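Local coordinates for protein carbohydrate deacetylase Agd3 (Neosartorya fumigata, PDB 6NWZ) that acts as a zinc-binding de-N-acetylase of the exopolysaccharide galactosaminogalactan and is required for biofilm formation by Aspergillus fumigatus, at residues A[360-363]-A[364-368]; A[375-378]-A[379-382]; A[408-411]-A[412-415]; A[441-444]-A[445-449]; A[602-605]-A[606-609]. One frame throughout, in Å; residues are numbered along the deposited sequence.

Interaction 1: residues A[360-363]-A[364-368]; sequences WTVA and CTQLD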
# COMPACT_ATOMS: atom_id res chain seq x y z
N TRP A 360 -23.96 -25.59 19.56
CA TRP A 360 -23.57 -25.19 20.91
C TRP A 360 -24.50 -24.10 21.43
O TRP A 360 -25.03 -23.29 20.67
CB TRP A 360 -22.12 -24.73 20.94
CG TRP A 360 -21.14 -25.86 20.88
CD1 TRP A 360 -20.71 -26.64 21.92
CD2 TRP A 360 -20.46 -26.35 19.71
NE1 TRP A 360 -19.82 -27.58 21.47
CE2 TRP A 360 -19.64 -27.43 20.12
CE3 TRP A 360 -20.47 -25.99 18.36
CZ2 TRP A 360 -18.84 -28.14 19.23
CZ3 TRP A 360 -19.67 -26.70 17.48
CH2 TRP A 360 -18.87 -27.77 17.92
N THR A 361 -24.68 -24.09 22.74
CA THR A 361 -25.59 -23.17 23.40
C THR A 361 -24.99 -21.77 23.48
O THR A 361 -23.77 -21.59 23.54
CB THR A 361 -25.91 -23.66 24.81
OG1 THR A 361 -26.24 -25.05 24.76
CG2 THR A 361 -27.09 -22.89 25.40
N VAL A 362 -25.87 -20.77 23.47
CA VAL A 362 -25.45 -19.41 23.80
C VAL A 362 -24.82 -19.38 25.19
O VAL A 362 -23.77 -18.76 25.40
CB VAL A 362 -26.63 -18.43 23.69
CG1 VAL A 362 -26.28 -17.10 24.33
CG2 VAL A 362 -27.00 -18.22 22.23
N ALA A 363 -25.45 -20.05 26.16
CA ALA A 363 -24.90 -20.11 27.51
C ALA A 363 -23.52 -20.75 27.53
O ALA A 363 -22.67 -20.37 28.34
CB ALA A 363 -25.85 -20.88 28.43
N CYS A 364 -23.28 -21.73 26.65
CA CYS A 364 -21.94 -22.29 26.51
C CYS A 364 -20.93 -21.21 26.13
O CYS A 364 -19.90 -21.06 26.79
CB CYS A 364 -21.93 -23.40 25.46
SG CYS A 364 -20.28 -23.75 24.81
N THR A 365 -21.22 -20.46 25.06
CA THR A 365 -20.27 -19.45 24.59
C THR A 365 -20.03 -18.37 25.63
O THR A 365 -18.93 -17.83 25.72
CB THR A 365 -20.77 -18.83 23.28
OG1 THR A 365 -21.97 -18.09 23.53
CG2 THR A 365 -21.06 -19.91 22.25
N GLN A 366 -21.05 -18.04 26.43
CA GLN A 366 -20.93 -16.98 27.43
C GLN A 366 -19.98 -17.32 28.57
O GLN A 366 -19.59 -16.41 29.31
CB GLN A 366 -22.31 -16.64 28.00
CG GLN A 366 -23.30 -16.10 26.97
CD GLN A 366 -22.95 -14.71 26.49
OE1 GLN A 366 -22.22 -13.97 27.16
NE2 GLN A 366 -23.46 -14.34 25.33
N LEU A 367 -19.60 -18.60 28.75
CA LEU A 367 -18.66 -18.95 29.81
C LEU A 367 -17.25 -18.43 29.56
O LEU A 367 -16.42 -18.50 30.47
CB LEU A 367 -18.62 -20.47 29.99
CG LEU A 367 -19.92 -21.14 30.44
CD1 LEU A 367 -19.70 -22.63 30.68
CD2 LEU A 367 -20.45 -20.47 31.69
N ASP A 368 -16.97 -17.91 28.37
CA ASP A 368 -15.67 -17.34 28.02
C ASP A 368 -15.70 -15.84 28.31
O ASP A 368 -16.46 -15.10 27.68
CB ASP A 368 -15.36 -17.61 26.55
CG ASP A 368 -13.90 -17.34 26.18
OD1 ASP A 368 -13.25 -16.48 26.81
OD2 ASP A 368 -13.41 -18.00 25.24

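Interaction 2: residues A[375-378]-A[379-382]; sequences TTPA and NRDA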
# COMPACT_ATOMS: atom_id res chain seq x y z
N THR A 375 -18.63 -9.66 22.59
CA THR A 375 -20.04 -9.54 22.25
C THR A 375 -20.68 -8.27 22.81
O THR A 375 -21.79 -7.93 22.39
CB THR A 375 -20.81 -10.77 22.74
OG1 THR A 375 -20.61 -10.94 24.15
CG2 THR A 375 -20.33 -12.01 22.01
N THR A 376 -20.02 -7.58 23.73
CA THR A 376 -20.52 -6.29 24.21
C THR A 376 -20.52 -5.29 23.07
O THR A 376 -19.46 -5.07 22.45
CB THR A 376 -19.66 -5.78 25.37
OG1 THR A 376 -19.63 -6.76 26.41
CG2 THR A 376 -20.24 -4.49 25.92
N PRO A 377 -21.66 -4.67 22.75
CA PRO A 377 -21.72 -3.86 21.52
C PRO A 377 -20.68 -2.75 21.46
O PRO A 377 -20.09 -2.53 20.40
CB PRO A 377 -23.15 -3.31 21.54
CG PRO A 377 -23.91 -4.32 22.33
CD PRO A 377 -22.97 -4.80 23.39
N ALA A 378 -20.43 -2.07 22.59
CA ALA A 378 -19.45 -0.99 22.59
C ALA A 378 -18.06 -1.49 22.20
O ALA A 378 -17.30 -0.75 21.57
CB ALA A 378 -19.41 -0.32 23.96
N ASN A 379 -17.72 -2.73 22.56
CA ASN A 379 -16.44 -3.31 22.18
C ASN A 379 -16.48 -3.86 20.76
O ASN A 379 -15.57 -3.62 19.96
CB ASN A 379 -16.05 -4.41 23.16
CG ASN A 379 -15.94 -3.92 24.58
OD1 ASN A 379 -15.54 -2.78 24.82
ND2 ASN A 379 -16.32 -4.77 25.53
N ARG A 380 -17.53 -4.61 20.43
CA ARG A 380 -17.65 -5.20 19.10
C ARG A 380 -17.60 -4.12 18.02
O ARG A 380 -16.89 -4.27 17.01
CB ARG A 380 -18.96 -5.98 19.00
CG ARG A 380 -19.28 -6.45 17.60
CD ARG A 380 -20.75 -6.82 17.50
NE ARG A 380 -21.60 -5.67 17.78
CZ ARG A 380 -22.92 -5.73 17.95
NH1 ARG A 380 -23.54 -6.90 17.87
NH2 ARG A 380 -23.61 -4.63 18.20
N ASP A 381 -18.34 -3.04 18.21
CA ASP A 381 -18.48 -2.04 17.16
C ASP A 381 -17.28 -1.11 17.05
O ASP A 381 -17.26 -0.25 16.16
CB ASP A 381 -19.76 -1.23 17.39
CG ASP A 381 -21.02 -2.06 17.22
OD1 ASP A 381 -21.01 -3.00 16.39
OD2 ASP A 381 -22.02 -1.78 17.91
N ALA A 382 -16.28 -1.25 17.91
CA ALA A 382 -15.06 -0.47 17.77
C ALA A 382 -14.00 -1.16 16.92
O ALA A 382 -12.99 -0.53 16.58
CB ALA A 382 -14.49 -0.16 19.16

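Interaction 3: residues A[408-411]-A[412-415]; sequences SFNQ and AWLK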
# COMPACT_ATOMS: atom_id res chain seq x y z
N SER A 408 -18.73 -22.97 7.47
CA SER A 408 -20.12 -22.85 7.90
C SER A 408 -20.25 -22.77 9.41
O SER A 408 -21.07 -22.01 9.93
CB SER A 408 -20.93 -24.02 7.34
OG SER A 408 -20.23 -25.23 7.49
N PHE A 409 -19.46 -23.57 10.15
CA PHE A 409 -19.54 -23.52 11.60
C PHE A 409 -19.16 -22.15 12.13
O PHE A 409 -19.83 -21.60 13.01
CB PHE A 409 -18.64 -24.59 12.22
CG PHE A 409 -19.29 -25.94 12.35
CD1 PHE A 409 -19.80 -26.60 11.25
CD2 PHE A 409 -19.37 -26.56 13.59
CE1 PHE A 409 -20.39 -27.84 11.37
CE2 PHE A 409 -19.96 -27.81 13.73
CZ PHE A 409 -20.47 -28.45 12.62
N ASN A 410 -18.08 -21.57 11.60
CA ASN A 410 -17.67 -20.25 12.05
C ASN A 410 -18.68 -19.19 11.65
O ASN A 410 -18.82 -18.18 12.35
CB ASN A 410 -16.28 -19.92 11.49
CG ASN A 410 -15.45 -19.10 12.44
OD1 ASN A 410 -15.44 -19.34 13.65
ND2 ASN A 410 -14.75 -18.10 11.91
N GLN A 411 -19.40 -19.40 10.54
CA GLN A 411 -20.46 -18.47 10.16
C GLN A 411 -21.61 -18.53 11.16
O GLN A 411 -22.14 -17.50 11.59
CB GLN A 411 -20.96 -18.77 8.75
CG GLN A 411 -19.96 -18.45 7.64
CD GLN A 411 -20.37 -19.01 6.29
OE1 GLN A 411 -20.00 -18.48 5.24
NE2 GLN A 411 -21.14 -20.10 6.31
N ALA A 412 -22.03 -19.75 11.53
CA ALA A 412 -23.11 -19.89 12.49
C ALA A 412 -22.70 -19.36 13.86
O ALA A 412 -23.51 -18.74 14.56
CB ALA A 412 -23.54 -21.35 12.59
N TRP A 413 -21.45 -19.59 14.25
CA TRP A 413 -20.95 -19.05 15.51
C TRP A 413 -20.94 -17.53 15.49
O TRP A 413 -21.37 -16.88 16.46
CB TRP A 413 -19.56 -19.61 15.80
CG TRP A 413 -18.91 -19.01 17.01
CD1 TRP A 413 -19.13 -19.35 18.31
CD2 TRP A 413 -17.93 -17.97 17.03
NE1 TRP A 413 -18.35 -18.58 19.15
CE2 TRP A 413 -17.61 -17.72 18.38
CE3 TRP A 413 -17.30 -17.21 16.04
CZ2 TRP A 413 -16.68 -16.76 18.76
CZ3 TRP A 413 -16.38 -16.25 16.42
CH2 TRP A 413 -16.07 -16.04 17.77
N LEU A 414 -20.46 -16.93 14.40
CA LEU A 414 -20.48 -15.47 14.28
C LEU A 414 -21.90 -14.93 14.33
O LEU A 414 -22.12 -13.80 14.79
CB LEU A 414 -19.79 -15.03 12.99
CG LEU A 414 -18.26 -15.09 12.96
CD1 LEU A 414 -17.74 -14.90 11.55
CD2 LEU A 414 -17.68 -14.05 13.89
N LYS A 415 -22.87 -15.70 13.85
CA LYS A 415 -24.26 -15.25 13.85
C LYS A 415 -24.88 -15.41 15.24
O LYS A 415 -25.54 -14.49 15.73
CB LYS A 415 -25.06 -16.02 12.80
CG LYS A 415 -26.56 -15.73 12.81
CD LYS A 415 -27.27 -16.42 11.65
CE LYS A 415 -28.77 -16.51 11.88
NZ LYS A 415 -29.38 -15.17 12.11

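Interaction 4: residues A[441-444]-A[445-449]; sequences GDAL and QAWWD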
# COMPACT_ATOMS: atom_id res chain seq x y z
N GLY A 441 -8.26 -27.05 -4.62
CA GLY A 441 -9.49 -26.71 -5.32
C GLY A 441 -10.74 -27.08 -4.54
O GLY A 441 -11.72 -26.34 -4.54
N ASP A 442 -10.71 -28.23 -3.87
CA ASP A 442 -11.87 -28.66 -3.08
C ASP A 442 -12.13 -27.71 -1.92
O ASP A 442 -13.28 -27.51 -1.52
CB ASP A 442 -11.67 -30.08 -2.55
CG ASP A 442 -11.39 -31.08 -3.65
OD1 ASP A 442 -11.72 -30.79 -4.82
OD2 ASP A 442 -10.85 -32.16 -3.34
N ALA A 443 -11.07 -27.12 -1.36
CA ALA A 443 -11.23 -26.16 -0.28
C ALA A 443 -11.82 -24.86 -0.81
O ALA A 443 -12.78 -24.32 -0.23
CB ALA A 443 -9.89 -25.92 0.41
N LEU A 444 -11.28 -24.34 -1.91
CA LEU A 444 -11.79 -23.09 -2.48
C LEU A 444 -13.25 -23.23 -2.89
O LEU A 444 -14.01 -22.26 -2.80
CB LEU A 444 -10.94 -22.67 -3.68
CG LEU A 444 -9.45 -22.42 -3.41
CD1 LEU A 444 -8.71 -22.13 -4.71
CD2 LEU A 444 -9.26 -21.29 -2.43
N GLN A 445 -13.66 -24.41 -3.35
CA GLN A 445 -15.07 -24.64 -3.65
C GLN A 445 -15.91 -24.64 -2.37
O GLN A 445 -17.04 -24.14 -2.37
CB GLN A 445 -15.24 -25.95 -4.41
CG GLN A 445 -16.66 -26.22 -4.91
CD GLN A 445 -17.05 -25.32 -6.07
OE1 GLN A 445 -16.40 -25.32 -7.11
NE2 GLN A 445 -18.12 -24.55 -5.88
N ALA A 446 -15.37 -25.20 -1.29
CA ALA A 446 -16.08 -25.16 -0.01
C ALA A 446 -16.27 -23.72 0.46
O ALA A 446 -17.33 -23.38 0.99
CB ALA A 446 -15.32 -25.97 1.04
N TRP A 447 -15.26 -22.87 0.27
CA TRP A 447 -15.44 -21.45 0.53
C TRP A 447 -16.55 -20.88 -0.34
O TRP A 447 -17.46 -20.20 0.15
CB TRP A 447 -14.15 -20.67 0.25
CG TRP A 447 -12.91 -21.11 0.98
CD1 TRP A 447 -12.78 -22.16 1.83
CD2 TRP A 447 -11.62 -20.50 0.90
NE1 TRP A 447 -11.49 -22.25 2.29
CE2 TRP A 447 -10.76 -21.23 1.73
CE3 TRP A 447 -11.10 -19.40 0.20
CZ2 TRP A 447 -9.41 -20.91 1.89
CZ3 TRP A 447 -9.77 -19.08 0.36
CH2 TRP A 447 -8.94 -19.83 1.19
N TRP A 448 -16.50 -21.16 -1.64
CA TRP A 448 -17.44 -20.56 -2.58
C TRP A 448 -18.86 -21.06 -2.34
O TRP A 448 -19.82 -20.32 -2.58
CB TRP A 448 -17.01 -20.85 -4.01
CG TRP A 448 -17.80 -20.10 -5.04
CD1 TRP A 448 -19.06 -20.40 -5.48
CD2 TRP A 448 -17.40 -18.93 -5.75
NE1 TRP A 448 -19.46 -19.49 -6.42
CE2 TRP A 448 -18.45 -18.57 -6.61
CE3 TRP A 448 -16.24 -18.15 -5.74
CZ2 TRP A 448 -18.39 -17.47 -7.45
CZ3 TRP A 448 -16.17 -17.05 -6.58
CH2 TRP A 448 -17.24 -16.72 -7.42
N ASP A 449 -19.02 -22.31 -1.91
CA ASP A 449 -20.35 -22.83 -1.65
C ASP A 449 -21.00 -22.15 -0.45
O ASP A 449 -22.23 -22.14 -0.35
CB ASP A 449 -20.30 -24.35 -1.46
CG ASP A 449 -19.94 -25.08 -2.76
OD1 ASP A 449 -19.85 -24.41 -3.81
OD2 ASP A 449 -19.76 -26.31 -2.71

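Interaction 5: residues A[602-605]-A[606-609]; sequences LARY and QRDQ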
# COMPACT_ATOMS: atom_id res chain seq x y z
N LEU A 602 -10.79 -4.90 -6.58
CA LEU A 602 -11.49 -5.34 -7.79
C LEU A 602 -11.81 -4.16 -8.70
O LEU A 602 -11.61 -4.24 -9.92
CB LEU A 602 -12.76 -6.08 -7.41
CG LEU A 602 -13.48 -6.79 -8.56
CD1 LEU A 602 -12.64 -7.93 -9.10
CD2 LEU A 602 -14.82 -7.29 -8.09
N ALA A 603 -12.30 -3.06 -8.13
CA ALA A 603 -12.63 -1.89 -8.93
C ALA A 603 -11.39 -1.30 -9.58
O ALA A 603 -11.43 -0.87 -10.74
CB ALA A 603 -13.34 -0.84 -8.07
N ARG A 604 -10.27 -1.25 -8.85
CA ARG A 604 -9.02 -0.80 -9.45
C ARG A 604 -8.64 -1.67 -10.63
O ARG A 604 -8.28 -1.17 -11.70
CB ARG A 604 -7.90 -0.81 -8.41
CG ARG A 604 -6.50 -0.66 -9.00
CD ARG A 604 -6.32 0.70 -9.64
NE ARG A 604 -5.24 0.72 -10.61
CZ ARG A 604 -4.06 1.31 -10.41
NH1 ARG A 604 -3.81 1.93 -9.27
NH2 ARG A 604 -3.13 1.27 -11.35
N TYR A 605 -8.75 -2.99 -10.47
CA TYR A 605 -8.40 -3.90 -11.55
C TYR A 605 -9.32 -3.73 -12.74
O TYR A 605 -8.89 -3.81 -13.89
CB TYR A 605 -8.42 -5.34 -11.04
CG TYR A 605 -8.37 -6.38 -12.14
CD1 TYR A 605 -7.17 -6.76 -12.71
CD2 TYR A 605 -9.54 -6.97 -12.61
CE1 TYR A 605 -7.12 -7.70 -13.72
CE2 TYR A 605 -9.50 -7.92 -13.62
CZ TYR A 605 -8.29 -8.28 -14.17
OH TYR A 605 -8.26 -9.22 -15.17
N GLN A 606 -10.61 -3.47 -12.49
CA GLN A 606 -11.58 -3.43 -13.58
C GLN A 606 -11.47 -2.15 -14.39
O GLN A 606 -11.41 -2.19 -15.62
CB GLN A 606 -12.99 -3.60 -13.03
CG GLN A 606 -13.32 -5.03 -12.64
CD GLN A 606 -14.75 -5.20 -12.19
OE1 GLN A 606 -15.43 -4.22 -11.87
NE2 GLN A 606 -15.23 -6.44 -12.17
N ARG A 607 -11.42 -0.99 -13.72
CA ARG A 607 -11.31 0.27 -14.44
C ARG A 607 -10.00 0.40 -15.20
O ARG A 607 -9.92 1.18 -16.15
CB ARG A 607 -11.48 1.46 -13.49
CG ARG A 607 -10.36 1.61 -12.48
CD ARG A 607 -10.51 2.92 -11.72
NE ARG A 607 -9.53 3.03 -10.64
CZ ARG A 607 -9.77 2.63 -9.39
NH1 ARG A 607 -10.94 2.11 -9.07
NH2 ARG A 607 -8.83 2.75 -8.46
N ASP A 608 -8.97 -0.35 -14.80
CA ASP A 608 -7.72 -0.35 -15.56
C ASP A 608 -7.86 -1.07 -16.89
O ASP A 608 -7.01 -0.90 -17.77
CB ASP A 608 -6.60 -0.99 -14.74
CG ASP A 608 -6.09 -0.09 -13.62
OD1 ASP A 608 -6.53 1.08 -13.52
OD2 ASP A 608 -5.23 -0.56 -12.83
N GLN A 609 -8.92 -1.87 -17.06
CA GLN A 609 -9.18 -2.55 -18.33
C GLN A 609 -10.00 -1.71 -19.29
O GLN A 609 -10.18 -2.12 -20.44
CB GLN A 609 -9.89 -3.88 -18.08
CG GLN A 609 -9.31 -4.71 -16.94
CD GLN A 609 -7.87 -5.11 -17.18
OE1 GLN A 609 -7.44 -5.30 -18.32
NE2 GLN A 609 -7.11 -5.25 -16.10

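Interaction 1: residues A[360-363]-A[364-368]
The backbone N of T365 hydrogen-bonds to T361 O, and that of Q366 to V362 O (3.0 Å), two i to i+4 hydrogen bonds that form the short helix 362-366. T361 occupies the N-cap position without capping through its hydroxyl.

V362 O has a second donor. T365 OG1 reaches V362 O at 2.7 Å, because chi1 of 66° places the hydroxyl between the backbone N and the carbonyl carbon and turns it back along the helix. This hydroxyl arrives at a bent C=O...donor angle of 125°. One carbonyl oxygen is therefore gripped by a main-chain N-H and a side-chain hydroxyl. The side chains of V362 and Q366 run side by side, with V362 CG1 4.1 Å from Q366 NE2.

C364 SG lies 4.1 Å from W360 CD1. The sulfur is 5.0 Å from the centroid of the five-membered ring of W360 and stands obliquely to it. A C364 chi1 of 160° puts SG beside the indole, where it also forms the disulfide with C323. The indole extends past the helix, and W360 NE1 hydrogen-bonds to G326 O. At the far end of the segment, D368 is the N-cap of helix 369-375.

The arrangement is a helix N-terminus tied by a disulfide, with a Cys sulfur-aromatic contact beside it.

Interaction 2: residues A[375-378]-A[379-382]
The single turn 377-380 is closed by R380 N hydrogen-bonding almost straight to T376 O (2.8 Å, 176°) and by D381 N hydrogen-bonding to P377 O. N379 N adds a weak hydrogen bond to T376 O.

T376 and N379 lie side by side and point the same way. N379 ND2 rests 3.5 Å from T376 CB, while its hydrogen bond goes to W373 O. T376 OG1 hydrogen-bonds to R372 O, so neither polar group depends on the other.

R380 has CG opposite the backbone N (chi1 171°), and its chain bends at chi3. That bend brings R380 NH2 obliquely to P377 CB at 3.6 Å. It also places the guanidinium beside the D381 carboxylate. R380 NH2 hydrogen-bonds to D381 OD2 at 3.3 Å, with OD2 in the guanidinium plane. R380 NE and D381 OD1 form a salt bridge at 3.1 Å, though its hydrogen-bond angle is weak. R380 NH1 hydrogen-bonds to G418 O and D381 OD1 also accepts from K423 N, which ties the ion pair to the loop after helix 400-417.

This is a one-turn helix with threonine at the N-cap position and proline at the first helical position, where no backbone N-H is needed. It precedes strand 384-387 of the deacetylase domain.

Interaction 3: residues A[408-411]-A[412-415]
Four i to i+4 backbone hydrogen bonds join the segments: A412 N to S408 O, W413 N to F409 O and L414 N to N410 O, each 2.9 Å, and K415 N to Q411 O at 3.0 Å.

Two flat side chains meet on this frame. N410 and W413 lie side by side and point the same way, with their amide and ring planes only 6° apart. N410 OD1 comes within 3.7 Å of W413 CE3, obliquely to the ring. W413 CG is anti to the backbone N (chi1 175°), which carries the indole alongside the amide.

The L414 side chain lies against a carbonyl oxygen of the turn before, with L414 CG 3.2 Å from N410 O.

Polar ends are held from outside the helix. N410 ND2 donates to S387 OG and H304 O, and N410 OD1 accepts from G306 N. W413 NE1 hydrogen-bonds to N309 OD1, and F258 meets the W413 ring edge-to-face.

The buried N410 amide thus has three partners, which should fix which end is O and which is N. S387 is next to the zinc ligand H388, whose side chain is about 5 Å from that of N410. The amide may therefore help order that strand end.

Interaction 4: residues A[441-444]-A[445-449]
L444 CD2 sits over one face of the W447 indole. It is 3.8 Å from the centroid of the six-membered ring of W447 and 19° off the ring normal, a CH-pi contact. L444 CD2 is 3.6 Å from W447 CZ3. The two side chains cross at a slant. The carbonyl oxygen A443 O lies over the same face, at the five-membered ring.

W447 CG is anti to the carbonyl carbon (chi1 -56°), beside the backbone N, and this lays the indole back along the preceding turn. The backbone keeps the spacing: W447 N hydrogen-bonds to A443 O (2.9 Å) and W448 N to L444 O (3.0 Å). Q445 N and A446 N hydrogen-bond in the same way to G441 O and D442 O.

Q445, bent at chi2, reaches D449 one turn on. Q445 NE2 donates to D449 OD1 at 2.7 Å, from the syn side but 29° out of the carboxylate plane.

In the next shell, W447 NE1 hydrogen-bonds to Q395 OE1, and the ring touches V403 and P432. D442 OD2 forms a salt bridge with K342 NZ.

The W447 side chain is about 9 Å from that of the zinc ligand H388 and about 12 Å from a zinc ion. The packing lies in the same region as the metal site, but not in its first shell.

The chemistry is mixed. Dispersion holds the face of the indole, and one hydrogen bond satisfies its buried NE1. That bond should limit how far the ring can rotate.

Interaction 5: residues A[602-605]-A[606-609]
R604 and D608 form a salt bridge one helical turn apart. R604 CG points off opposite the backbone N (chi1 167°) and the chain bends at chi2, which swings R604 NE over to D608 OD2 at 2.6 Å. OD2 is met on its syn side and lies in the guanidinium plane. R604 NH2 adds a weak hydrogen bond to D608 OD2 at 3.2 Å. The carboxylate is turned 76° from the guanidinium.

R607 takes a different path. Its CG stands between the backbone N and the carbonyl carbon (chi1 67°), and the chain is extended to NE. This lays the guanidinium flat over the preceding turn, with R604 CA 3.4 Å above its centre. R607 NH2 is 3.4 Å from R604 CD.

Q609 is bent at chi2 and folds back. Q609 NE2 donates to Y605 O at 3.2 Å and also sits over one face of the Y605 ring, offset to the rim. W472 meets that ring edge-to-face.

R604 NE and R607 NH2 are 4.7 Å apart. D608 probably neutralises R604 and may ease the nearness of R607. D608 OD2 also accepts from W472 NE1, and R604 NH2 hydrogen-bonds to N45 O. The ion pair therefore links the end of helix 594-607 to two other parts of the chain.

The five contacts follow one another along the deacetylase domain, and each is local to a helix. Interactions 1 and 3 touch: W360 CZ3 packs 3.9 Å from F409 CD2, which joins helix 362-366 to helix 400-417. Helix 400-417, home of interaction 3, is the crossover between the parallel strands 384-387 and 424-426. Interaction 2 lies just before the first of these strands. Interaction 4 is about 16 Å from interaction 3, centre to centre. Interaction 5 is about 44 Å from interaction 1 and 25 Å from interaction 4, between centres. Its helix 594-607 leads to strand 613-618, which pairs with strand 22-31. Interactions 1 to 4 thus shape one region of the catalytic domain, and interaction 5 its connection onward.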